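Local structure of VP24 (White spot syndrome virus, 5HLJ) at residues T106-L112 with L130-V136; E17-L23 with L164-P170; E92-Y98 with R141-F147; N32-F36 with L70-G75. The protein is a major envelope protein of the virion, predicted to be anchored by a transmembrane helix, and probably serves a structural role in the viral envelope as a trimer. Residues are numbered along the deposited sequence.

Contact 1 (T106-L112 with L130-V136)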
# COMPACT_ATOMS: atom_id res chain seq x y z
N THR A 106 -9.40 5.17 -12.70
CA THR A 106 -8.04 5.56 -12.33
C THR A 106 -7.36 4.39 -11.62
O THR A 106 -7.93 3.75 -10.72
CB THR A 106 -8.01 6.82 -11.42
OG1 THR A 106 -8.65 7.92 -12.08
CG2 THR A 106 -6.55 7.23 -11.10
N VAL A 107 -6.15 4.06 -12.06
CA VAL A 107 -5.31 3.16 -11.28
C VAL A 107 -4.53 4.02 -10.29
O VAL A 107 -3.63 4.76 -10.68
CB VAL A 107 -4.38 2.32 -12.17
CG1 VAL A 107 -3.62 1.29 -11.34
CG2 VAL A 107 -5.20 1.61 -13.24
N ASP A 108 -4.90 3.93 -9.01
CA ASP A 108 -4.41 4.81 -7.95
C ASP A 108 -3.02 4.48 -7.47
O ASP A 108 -2.22 5.37 -7.18
CB ASP A 108 -5.34 4.76 -6.75
CG ASP A 108 -6.63 5.44 -6.98
OD1 ASP A 108 -6.61 6.61 -7.45
OD2 ASP A 108 -7.67 4.81 -6.72
N SER A 109 -2.76 3.19 -7.34
CA SER A 109 -1.52 2.74 -6.72
C SER A 109 -1.26 1.31 -7.06
O SER A 109 -2.16 0.58 -7.48
CB SER A 109 -1.57 2.93 -5.20
OG SER A 109 -2.72 2.30 -4.65
N VAL A 110 -0.01 0.90 -6.92
CA VAL A 110 0.31 -0.50 -7.08
C VAL A 110 1.22 -0.93 -5.95
O VAL A 110 1.88 -0.10 -5.33
CB VAL A 110 1.00 -0.80 -8.44
CG1 VAL A 110 0.21 -0.20 -9.59
CG2 VAL A 110 2.41 -0.29 -8.44
N SER A 111 1.26 -2.22 -5.67
CA SER A 111 2.26 -2.76 -4.78
C SER A 111 2.63 -4.15 -5.25
O SER A 111 1.89 -4.77 -6.01
CB SER A 111 1.78 -2.76 -3.32
OG SER A 111 0.53 -3.40 -3.19
N LEU A 112 3.80 -4.62 -4.82
CA LEU A 112 4.32 -5.91 -5.21
C LEU A 112 4.70 -6.71 -3.99
O LEU A 112 5.22 -6.18 -3.01
CB LEU A 112 5.58 -5.78 -6.08
CG LEU A 112 5.61 -5.36 -7.54
CD1 LEU A 112 7.04 -5.53 -7.99
CD2 LEU A 112 4.66 -6.18 -8.41
N LEU A 130 9.84 0.75 -6.09
CA LEU A 130 8.72 0.74 -7.01
C LEU A 130 8.46 2.13 -7.57
O LEU A 130 8.31 3.08 -6.80
CB LEU A 130 7.47 0.26 -6.30
CG LEU A 130 6.85 -1.08 -6.62
CD1 LEU A 130 5.53 -1.20 -5.85
CD2 LEU A 130 6.59 -1.17 -8.10
N TYR A 131 8.38 2.25 -8.89
CA TYR A 131 7.93 3.48 -9.49
C TYR A 131 6.48 3.33 -10.00
O TYR A 131 6.18 2.42 -10.78
CB TYR A 131 8.84 3.93 -10.64
CG TYR A 131 8.20 5.04 -11.45
CD1 TYR A 131 8.14 6.34 -10.95
CD2 TYR A 131 7.57 4.78 -12.66
CE1 TYR A 131 7.51 7.35 -11.66
CE2 TYR A 131 6.93 5.79 -13.37
CZ TYR A 131 6.91 7.06 -12.86
OH TYR A 131 6.29 8.06 -13.55
N PHE A 132 5.60 4.23 -9.58
CA PHE A 132 4.26 4.28 -10.16
C PHE A 132 3.61 5.65 -10.06
O PHE A 132 3.54 6.24 -8.98
CB PHE A 132 3.32 3.25 -9.51
CG PHE A 132 1.95 3.23 -10.15
CD1 PHE A 132 1.78 2.72 -11.44
CD2 PHE A 132 0.85 3.77 -9.50
CE1 PHE A 132 0.54 2.71 -12.05
CE2 PHE A 132 -0.40 3.76 -10.10
CZ PHE A 132 -0.56 3.22 -11.38
N LYS A 133 3.10 6.12 -11.19
CA LYS A 133 2.33 7.37 -11.27
C LYS A 133 0.86 7.04 -11.57
O LYS A 133 0.58 6.24 -12.48
CB LYS A 133 2.94 8.25 -12.36
CG LYS A 133 2.10 9.42 -12.86
CD LYS A 133 2.91 10.14 -13.95
CE LYS A 133 2.11 11.15 -14.74
NZ LYS A 133 1.75 12.33 -13.91
N PRO A 134 -0.08 7.62 -10.81
CA PRO A 134 -1.51 7.33 -11.06
C PRO A 134 -1.87 7.53 -12.53
O PRO A 134 -1.42 8.49 -13.13
CB PRO A 134 -2.24 8.35 -10.17
CG PRO A 134 -1.26 8.62 -9.05
CD PRO A 134 0.11 8.55 -9.68
N THR A 135 -2.64 6.60 -13.08
CA THR A 135 -2.90 6.52 -14.51
C THR A 135 -4.37 6.35 -14.80
O THR A 135 -5.00 5.42 -14.29
CB THR A 135 -2.17 5.33 -15.14
OG1 THR A 135 -0.76 5.46 -14.93
CG2 THR A 135 -2.49 5.24 -16.64
N VAL A 136 -4.93 7.23 -15.63
CA VAL A 136 -6.33 7.12 -16.02
C VAL A 136 -6.50 6.13 -17.17
O VAL A 136 -5.81 6.19 -18.19
CB VAL A 136 -6.92 8.49 -16.44
CG1 VAL A 136 -8.37 8.32 -16.90
CG2 VAL A 136 -6.84 9.47 -15.29

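Contact 2 (E17-L23 with L164-P170)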
# COMPACT_ATOMS: atom_id res chain seq x y z
N GLU A 17 -17.39 2.19 -6.68
CA GLU A 17 -16.43 2.03 -5.58
C GLU A 17 -15.06 1.56 -6.03
O GLU A 17 -14.92 0.94 -7.09
CB GLU A 17 -16.95 1.04 -4.54
CG GLU A 17 -17.74 1.67 -3.41
CD GLU A 17 -19.10 1.03 -3.26
OE1 GLU A 17 -19.95 1.60 -2.55
OE2 GLU A 17 -19.34 -0.05 -3.86
N SER A 18 -14.06 1.82 -5.20
CA SER A 18 -12.71 1.34 -5.42
C SER A 18 -12.59 -0.14 -5.18
O SER A 18 -13.34 -0.71 -4.40
CB SER A 18 -11.73 2.07 -4.51
OG SER A 18 -11.80 3.46 -4.74
N GLU A 19 -11.63 -0.78 -5.83
CA GLU A 19 -11.39 -2.19 -5.62
C GLU A 19 -9.93 -2.52 -5.91
O GLU A 19 -9.29 -1.87 -6.73
CB GLU A 19 -12.34 -3.01 -6.49
CG GLU A 19 -12.28 -4.50 -6.24
CD GLU A 19 -13.36 -5.26 -6.98
OE1 GLU A 19 -14.24 -4.62 -7.62
OE2 GLU A 19 -13.35 -6.51 -6.90
N ILE A 20 -9.40 -3.52 -5.20
CA ILE A 20 -8.07 -4.02 -5.44
C ILE A 20 -8.11 -5.20 -6.41
O ILE A 20 -8.92 -6.11 -6.25
CB ILE A 20 -7.40 -4.47 -4.14
CG1 ILE A 20 -7.17 -3.27 -3.22
CG2 ILE A 20 -6.06 -5.08 -4.42
CD1 ILE A 20 -6.11 -2.35 -3.68
N ILE A 21 -7.24 -5.16 -7.41
CA ILE A 21 -7.09 -6.19 -8.43
C ILE A 21 -5.79 -6.94 -8.15
O ILE A 21 -4.72 -6.34 -8.20
CB ILE A 21 -7.03 -5.57 -9.86
CG1 ILE A 21 -8.23 -4.64 -10.11
CG2 ILE A 21 -6.94 -6.62 -10.94
CD1 ILE A 21 -9.57 -5.28 -9.81
N ASN A 22 -5.86 -8.23 -7.84
CA ASN A 22 -4.65 -8.99 -7.54
C ASN A 22 -4.29 -9.92 -8.70
O ASN A 22 -5.06 -10.83 -9.03
CB ASN A 22 -4.80 -9.80 -6.24
CG ASN A 22 -4.97 -8.91 -5.01
OD1 ASN A 22 -4.05 -8.20 -4.61
ND2 ASN A 22 -6.16 -8.94 -4.39
N LEU A 23 -3.14 -9.67 -9.32
CA LEU A 23 -2.67 -10.43 -10.46
C LEU A 23 -1.28 -11.01 -10.21
O LEU A 23 -0.56 -10.57 -9.32
CB LEU A 23 -2.63 -9.55 -11.71
CG LEU A 23 -3.93 -8.91 -12.18
CD1 LEU A 23 -3.66 -8.11 -13.43
CD2 LEU A 23 -5.00 -9.98 -12.43
N LEU A 164 1.07 -8.90 -7.95
CA LEU A 164 0.82 -7.49 -8.22
C LEU A 164 -0.53 -7.07 -7.67
O LEU A 164 -1.55 -7.69 -7.96
CB LEU A 164 0.89 -7.24 -9.73
CG LEU A 164 0.44 -5.88 -10.27
CD1 LEU A 164 1.39 -4.76 -9.84
CD2 LEU A 164 0.30 -5.92 -11.80
N SER A 165 -0.54 -6.02 -6.87
CA SER A 165 -1.79 -5.42 -6.42
C SER A 165 -2.01 -4.07 -7.08
O SER A 165 -1.15 -3.20 -7.00
CB SER A 165 -1.81 -5.26 -4.90
OG SER A 165 -2.09 -6.48 -4.26
N MET A 166 -3.15 -3.91 -7.73
CA MET A 166 -3.52 -2.61 -8.28
C MET A 166 -4.82 -2.12 -7.66
O MET A 166 -5.76 -2.89 -7.53
CB MET A 166 -3.67 -2.67 -9.81
CG MET A 166 -2.44 -3.17 -10.54
SD MET A 166 -2.58 -3.03 -12.34
CE MET A 166 -3.78 -4.31 -12.70
N ARG A 167 -4.88 -0.85 -7.30
CA ARG A 167 -6.15 -0.30 -6.86
C ARG A 167 -6.84 0.45 -7.98
O ARG A 167 -6.28 1.38 -8.55
CB ARG A 167 -5.97 0.61 -5.64
CG ARG A 167 -7.31 1.18 -5.16
CD ARG A 167 -7.19 1.97 -3.85
NE ARG A 167 -8.32 2.88 -3.66
CZ ARG A 167 -9.03 2.98 -2.53
NH1 ARG A 167 -8.74 2.20 -1.48
NH2 ARG A 167 -10.04 3.85 -2.44
N PHE A 168 -8.06 0.03 -8.29
CA PHE A 168 -8.91 0.71 -9.26
C PHE A 168 -9.91 1.62 -8.55
O PHE A 168 -10.48 1.24 -7.53
CB PHE A 168 -9.70 -0.30 -10.12
CG PHE A 168 -8.88 -1.04 -11.13
CD1 PHE A 168 -7.49 -0.96 -11.13
CD2 PHE A 168 -9.50 -1.82 -12.10
CE1 PHE A 168 -6.73 -1.67 -12.08
CE2 PHE A 168 -8.76 -2.51 -13.05
CZ PHE A 168 -7.37 -2.44 -13.04
N SER A 169 -10.14 2.80 -9.11
CA SER A 169 -11.21 3.65 -8.60
C SER A 169 -11.93 4.37 -9.75
O SER A 169 -11.37 4.53 -10.83
CB SER A 169 -10.66 4.65 -7.57
OG SER A 169 -9.66 5.46 -8.13
N PRO A 170 -13.19 4.77 -9.53
CA PRO A 170 -13.95 5.40 -10.61
C PRO A 170 -13.48 6.80 -10.94
O PRO A 170 -13.05 7.52 -10.04
CB PRO A 170 -15.38 5.45 -10.05
CG PRO A 170 -15.38 4.55 -8.85
CD PRO A 170 -14.00 4.60 -8.31
O HOH W 1 -1.69 -9.93 -5.68

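Contact 3 (E92-Y98 with R141-F147)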
# COMPACT_ATOMS: atom_id res chain seq x y z
N GLU A 92 10.48 -3.01 -16.21
CA GLU A 92 9.31 -2.21 -16.48
C GLU A 92 8.14 -3.09 -16.89
O GLU A 92 8.30 -4.06 -17.62
CB GLU A 92 9.63 -1.17 -17.56
CG GLU A 92 8.49 -0.21 -17.90
CD GLU A 92 8.86 0.81 -18.98
OE1 GLU A 92 10.04 0.85 -19.41
OE2 GLU A 92 7.97 1.57 -19.40
N LEU A 93 6.96 -2.79 -16.36
CA LEU A 93 5.74 -3.34 -16.91
C LEU A 93 5.24 -2.35 -17.97
O LEU A 93 4.97 -1.19 -17.65
CB LEU A 93 4.67 -3.55 -15.83
CG LEU A 93 3.31 -3.92 -16.43
CD1 LEU A 93 3.31 -5.36 -16.98
CD2 LEU A 93 2.15 -3.67 -15.47
N TYR A 94 5.15 -2.79 -19.22
CA TYR A 94 4.59 -1.95 -20.26
C TYR A 94 3.32 -2.64 -20.74
O TYR A 94 3.37 -3.61 -21.52
CB TYR A 94 5.59 -1.74 -21.42
CG TYR A 94 5.13 -0.71 -22.43
CD1 TYR A 94 5.65 0.59 -22.43
CD2 TYR A 94 4.16 -1.03 -23.38
CE1 TYR A 94 5.21 1.53 -23.37
CE2 TYR A 94 3.72 -0.10 -24.30
CZ TYR A 94 4.24 1.18 -24.30
OH TYR A 94 3.77 2.08 -25.24
N ALA A 95 2.17 -2.16 -20.26
CA ALA A 95 0.92 -2.86 -20.50
C ALA A 95 -0.04 -2.05 -21.34
O ALA A 95 -0.06 -0.82 -21.28
CB ALA A 95 0.27 -3.23 -19.17
N ARG A 96 -0.86 -2.76 -22.12
CA ARG A 96 -1.94 -2.15 -22.87
C ARG A 96 -3.23 -2.63 -22.23
O ARG A 96 -3.43 -3.83 -22.03
CB ARG A 96 -1.87 -2.52 -24.36
CG ARG A 96 -0.54 -2.12 -25.05
CD ARG A 96 -0.47 -0.63 -25.36
NE ARG A 96 -1.42 -0.26 -26.42
CZ ARG A 96 -1.85 0.98 -26.64
NH1 ARG A 96 -1.42 1.98 -25.88
NH2 ARG A 96 -2.72 1.23 -27.62
N VAL A 97 -4.10 -1.69 -21.89
CA VAL A 97 -5.29 -2.01 -21.12
C VAL A 97 -6.52 -1.46 -21.81
O VAL A 97 -6.67 -0.24 -21.96
CB VAL A 97 -5.21 -1.45 -19.67
CG1 VAL A 97 -6.46 -1.83 -18.88
CG2 VAL A 97 -3.98 -1.97 -18.96
N TYR A 98 -7.41 -2.36 -22.20
CA TYR A 98 -8.67 -1.98 -22.81
C TYR A 98 -9.74 -1.84 -21.73
O TYR A 98 -10.12 -2.81 -21.09
CB TYR A 98 -9.09 -3.01 -23.86
CG TYR A 98 -10.34 -2.63 -24.63
CD1 TYR A 98 -10.57 -1.32 -25.02
CD2 TYR A 98 -11.28 -3.60 -24.99
CE1 TYR A 98 -11.70 -0.97 -25.72
CE2 TYR A 98 -12.42 -3.25 -25.70
CZ TYR A 98 -12.63 -1.94 -26.07
OH TYR A 98 -13.76 -1.58 -26.78
N ARG A 141 -11.19 2.94 -24.81
CA ARG A 141 -9.87 3.21 -25.32
C ARG A 141 -8.90 2.16 -24.82
O ARG A 141 -9.11 1.55 -23.77
CB ARG A 141 -9.42 4.61 -24.91
CG ARG A 141 -8.40 5.21 -25.85
CD ARG A 141 -7.95 6.58 -25.39
NE ARG A 141 -9.06 7.54 -25.34
CZ ARG A 141 -8.92 8.79 -24.92
NH1 ARG A 141 -7.72 9.22 -24.53
NH2 ARG A 141 -9.97 9.61 -24.89
N ILE A 142 -7.85 1.91 -25.60
CA ILE A 142 -6.74 1.12 -25.13
C ILE A 142 -5.71 2.09 -24.54
O ILE A 142 -5.33 3.07 -25.18
CB ILE A 142 -6.13 0.27 -26.24
CG1 ILE A 142 -7.24 -0.49 -26.97
CG2 ILE A 142 -5.10 -0.71 -25.69
CD1 ILE A 142 -6.74 -1.40 -28.06
N ASN A 143 -5.29 1.83 -23.31
CA ASN A 143 -4.44 2.74 -22.57
C ASN A 143 -3.10 2.12 -22.23
O ASN A 143 -3.01 0.92 -21.99
CB ASN A 143 -5.11 3.17 -21.27
CG ASN A 143 -6.52 3.69 -21.47
OD1 ASN A 143 -6.73 4.90 -21.56
ND2 ASN A 143 -7.49 2.77 -21.51
N THR A 144 -2.05 2.93 -22.20
CA THR A 144 -0.78 2.45 -21.71
C THR A 144 -0.74 2.54 -20.18
O THR A 144 -1.17 3.53 -19.59
CB THR A 144 0.38 3.25 -22.35
OG1 THR A 144 0.40 2.95 -23.75
CG2 THR A 144 1.73 2.84 -21.75
N LEU A 145 -0.28 1.46 -19.56
CA LEU A 145 -0.14 1.40 -18.11
C LEU A 145 1.24 0.87 -17.78
O LEU A 145 1.63 -0.18 -18.28
CB LEU A 145 -1.22 0.51 -17.47
CG LEU A 145 -1.18 0.28 -15.95
CD1 LEU A 145 -1.39 1.56 -15.20
CD2 LEU A 145 -2.26 -0.74 -15.52
N VAL A 146 2.00 1.61 -16.97
CA VAL A 146 3.34 1.16 -16.64
C VAL A 146 3.66 1.31 -15.16
O VAL A 146 3.11 2.17 -14.46
CB VAL A 146 4.45 1.93 -17.47
CG1 VAL A 146 4.03 2.18 -18.91
CG2 VAL A 146 4.84 3.23 -16.82
N PHE A 147 4.55 0.46 -14.67
CA PHE A 147 5.24 0.72 -13.42
C PHE A 147 6.65 0.20 -13.58
O PHE A 147 6.91 -0.68 -14.41
CB PHE A 147 4.51 0.10 -12.21
CG PHE A 147 4.70 -1.39 -12.07
CD1 PHE A 147 5.80 -1.91 -11.43
CD2 PHE A 147 3.75 -2.27 -12.57
CE1 PHE A 147 5.98 -3.28 -11.30
CE2 PHE A 147 3.91 -3.64 -12.43
CZ PHE A 147 5.04 -4.15 -11.81

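Contact 4 (N32-F36 with L70-G75)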
# COMPACT_ATOMS: atom_id res chain seq x y z
N ASN A 32 14.10 -6.63 -20.05
CA ASN A 32 13.92 -5.90 -18.81
C ASN A 32 12.44 -5.57 -18.55
O ASN A 32 12.08 -4.43 -18.30
CB ASN A 32 14.76 -4.62 -18.83
CG ASN A 32 16.24 -4.89 -18.67
OD1 ASN A 32 16.90 -5.39 -19.58
ND2 ASN A 32 16.79 -4.54 -17.51
N HIS A 33 11.59 -6.59 -18.65
CA HIS A 33 10.16 -6.41 -18.49
C HIS A 33 9.55 -7.23 -17.35
O HIS A 33 10.15 -8.17 -16.84
CB HIS A 33 9.43 -6.78 -19.78
CG HIS A 33 9.47 -5.71 -20.82
ND1 HIS A 33 10.22 -5.82 -21.97
CD2 HIS A 33 8.84 -4.52 -20.89
CE1 HIS A 33 10.04 -4.74 -22.71
NE2 HIS A 33 9.21 -3.94 -22.08
N PHE A 34 8.34 -6.85 -16.97
CA PHE A 34 7.47 -7.73 -16.21
C PHE A 34 6.50 -8.32 -17.20
O PHE A 34 6.17 -7.68 -18.18
CB PHE A 34 6.72 -7.00 -15.10
CG PHE A 34 7.52 -6.83 -13.85
CD1 PHE A 34 7.79 -7.93 -13.04
CD2 PHE A 34 7.99 -5.59 -13.47
CE1 PHE A 34 8.52 -7.78 -11.88
CE2 PHE A 34 8.73 -5.43 -12.32
CZ PHE A 34 8.99 -6.53 -11.52
N ASN A 35 6.04 -9.53 -16.94
CA ASN A 35 5.13 -10.21 -17.85
C ASN A 35 3.95 -10.82 -17.10
O ASN A 35 4.15 -11.55 -16.11
CB ASN A 35 5.90 -11.28 -18.64
CG ASN A 35 5.14 -11.78 -19.85
OD1 ASN A 35 4.36 -11.05 -20.46
ND2 ASN A 35 5.37 -13.04 -20.21
N PHE A 36 2.73 -10.52 -17.54
CA PHE A 36 1.54 -11.08 -16.88
C PHE A 36 1.50 -12.61 -16.99
O PHE A 36 2.04 -13.18 -17.92
CB PHE A 36 0.25 -10.53 -17.49
CG PHE A 36 -0.02 -9.09 -17.13
CD1 PHE A 36 -0.12 -8.69 -15.80
CD2 PHE A 36 -0.23 -8.15 -18.14
CE1 PHE A 36 -0.40 -7.37 -15.47
CE2 PHE A 36 -0.50 -6.82 -17.82
CZ PHE A 36 -0.59 -6.43 -16.47
N LEU A 70 -6.19 -6.76 -20.49
CA LEU A 70 -4.81 -6.36 -20.32
C LEU A 70 -3.86 -7.27 -21.09
O LEU A 70 -4.11 -8.48 -21.19
CB LEU A 70 -4.42 -6.37 -18.85
CG LEU A 70 -5.21 -5.56 -17.82
CD1 LEU A 70 -6.40 -6.35 -17.30
CD2 LEU A 70 -4.27 -5.18 -16.70
N THR A 71 -2.78 -6.69 -21.60
CA THR A 71 -1.66 -7.45 -22.13
C THR A 71 -0.35 -6.75 -21.75
O THR A 71 -0.27 -5.53 -21.74
CB THR A 71 -1.75 -7.63 -23.68
OG1 THR A 71 -0.68 -8.45 -24.14
CG2 THR A 71 -1.69 -6.29 -24.40
N SER A 72 0.67 -7.53 -21.39
CA SER A 72 2.00 -6.98 -21.20
C SER A 72 2.80 -7.17 -22.48
O SER A 72 2.72 -8.23 -23.12
CB SER A 72 2.70 -7.63 -20.01
OG SER A 72 2.68 -9.04 -20.11
N LEU A 73 3.54 -6.14 -22.88
CA LEU A 73 4.35 -6.18 -24.10
C LEU A 73 5.81 -6.40 -23.75
O LEU A 73 6.29 -5.96 -22.71
CB LEU A 73 4.20 -4.89 -24.93
CG LEU A 73 2.78 -4.46 -25.35
CD1 LEU A 73 2.81 -3.33 -26.39
CD2 LEU A 73 1.95 -5.65 -25.84
N LEU A 74 6.51 -7.12 -24.62
CA LEU A 74 7.90 -7.48 -24.37
C LEU A 74 8.76 -6.91 -25.50
O LEU A 74 8.27 -6.16 -26.34
CB LEU A 74 8.04 -9.00 -24.25
CG LEU A 74 7.09 -9.59 -23.19
CD1 LEU A 74 7.08 -11.11 -23.21
CD2 LEU A 74 7.41 -9.07 -21.78
N GLY A 75 10.04 -7.24 -25.52
CA GLY A 75 10.88 -6.74 -26.61
C GLY A 75 11.19 -5.24 -26.56
O GLY A 75 10.35 -4.42 -26.15

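Contact 1 (T106-L112 with L130-V136)
This contact lies at the seam of a beta barrel, where the interrupted stretch 128-137 runs antiparallel to strand 105-114 and joins it to strand 141-151. At its start the backbones stand apart, with Leu130 CA 7.7 Å from Ser111 CA, and side chains fill the gap: Leu130 CD1 lies 3.8 Å from Val110 O, and Leu130 CD2 4.3 Å from Leu112 CG. Tyr131 turns away, and its ring meets that of Phe123 of the second subunit. Phe132 points back and packs its ring against strand 105-114, filling the gap. Val110 CG1 sits over one face, 3.7 Å from the ring centroid in a CH-pi contact, while Val107 O lies at the edge, 3.4 Å from Phe132 CE2; Val107 CG1 is 3.6 Å from Phe132 CZ. After Lys133, which is directed away, Pro134 brings the chains together, its CA 3.4 Å from Val107 O. Regular antiparallel pairing then begins at Thr135: Val107 N donates to Thr135 O at 2.9 Å, and Thr135 N to Val107 O at 3.2 Å. The hydroxyl of Thr135 turns back on the preceding loop, OG1 donating to Lys133 O at 2.9 Å. Val136 ends the segment in a non-hydrogen-bonded pair with Thr106, whose OG1 bonds Gly171 O and lies 4.0 Å from Val136 CG2.

Contact 2 (E17-L23 with L164-P170)
At the apolar centre of this antiparallel ladder in the barrel wall, Ile21 lies over the face of the Phe168 ring, its CG1 3.5 Å from the centroid and 5° off the normal, a close CH-pi contact. Met166 extends the same inward layer: its CE is 3.9 Å from Leu23 CD1 and 4.3 Å from Ile21 CG2. Six backbone hydrogen bonds run both ways between N and O of Glu19 and Phe168, of Ile21 and Met166, and of Leu23 and Leu164; Ile21 N to Met166 O, at 2.7 Å and 174°, is almost straight. The first strand is thereby fastened to one from near the C-terminus. Glu19 shares the inward face, but its carboxylate bonds the backbone NH groups of Arg44 and Asn45. The other face, with Ile20, Asn22, Ser165 and Arg167, is turned to neighbouring subunits; Ile20 packs on Arg167 of the third subunit. On this face, within the chain, Ser165 OG donates to Asn22 OD1 at 2.6 Å, and a water donates to the same OD1 at 3.1 Å.

Contact 3 (E92-Y98 with R141-F147)
Two long neighbouring strands, 90-99 and 141-151, meet here as an antiparallel ladder in the barrel wall, in a part that no other subunit of the trimer touches. Regular hydrogen-bonded pairs hold its middle: Ala95 N to Leu145 O and Leu145 N to Ala95 O are both 2.9 Å, while Val97 N to Asn143 O and Asn143 N to Val97 O are both 2.8 Å. Asn143 adds a side-chain bond, ND2 to Val97 O at 3.2 Å, so that one carbonyl takes two donors from the same residue; its OD1 accepts from Lys138 N. Toward Phe147 the ladder loosens: Leu93 N still reaches Phe147 O at 2.9 Å, but the return bond, Phe147 N to Leu93 O, is weak at 3.4 Å. Leu93, Ala95, Val97, Leu145 and Phe147 share the buried, largely apolar face with Asn143; Leu93 CB is 3.5 Å from Phe147 CE2. The other face is mixed: besides Ile142 and Val146, Arg96 NH1 donates to Thr144 OG1 at 3.0 Å and NH2 forms a salt bridge with Asp58, while Thr144 CG2 lies over the Tyr94 ring. Such two-sided pairing suits a sheet closed into a barrel, here one of mixed strand directions.

Contact 4 (N32-F36 with L70-G75)
A serine hydroxyl takes the place of backbone pairing between these two segments. Ser72 OG accepts from Phe36 N at 3.0 Å and donates to Asn35 OD1 at 2.6 Å, and these two bonds are the hydrogen bonds that join the segments. They form no beta ladder: the short strand axes come no closer than 6.3 Å, and the CA atoms of His33 and Leu74 are 6.4 Å apart, so side chains fill the space. Beside the serine, Phe36 points toward 70-75: its CD2 is 3.5 Å from Ser72 CB and its CZ 3.9 Å from Leu70 CD2. At the other end the His33 ring lies against the backbone, with Leu74 CA over its face 4.0 Å from the centroid and Gly75 O at its edge, 3.5 Å from His33 CE1. Its NE2 bonds Asp78 O, and the ring stacks on that of His79. Leu74 CD2 packs 3.7 Å from His33 CB. Asn32, with positive phi, and His33 both face Val28 in a G1 beta bulge where strand 33-42 begins. Around the contact, strand 48-51 lies in the sheet between 68-72 and 33-42, with Val51 against Phe36, while strand 90-99 borders both segments, Glu92 bonding the backbone of Phe34 and Arg96 that of Thr71.

Contacts 2 and 4 are buried, 1 and 3 only partly so, yet all four belong to one continuous barrel wall. Contacts 2 and 3 are true ladders carried by backbone bonds; contact 1 has a short ladder beside a side-chain-filled gap, and contact 4 relies on a serine hydroxyl. Contacts 1 and 2 are joined through the neighbouring strands 105-114 and 161-170, where Asp108 OD2 lies 2.5 Å from Ser169 OG, and both touch other subunits; contacts 3 and 4, about 9 Å apart between centres, do not. The interior joins them: Phe147 of contact 3 packs on Leu130 and Leu164, while Phe36 of contact 4 reaches Leu23 and Leu164 of contact 2.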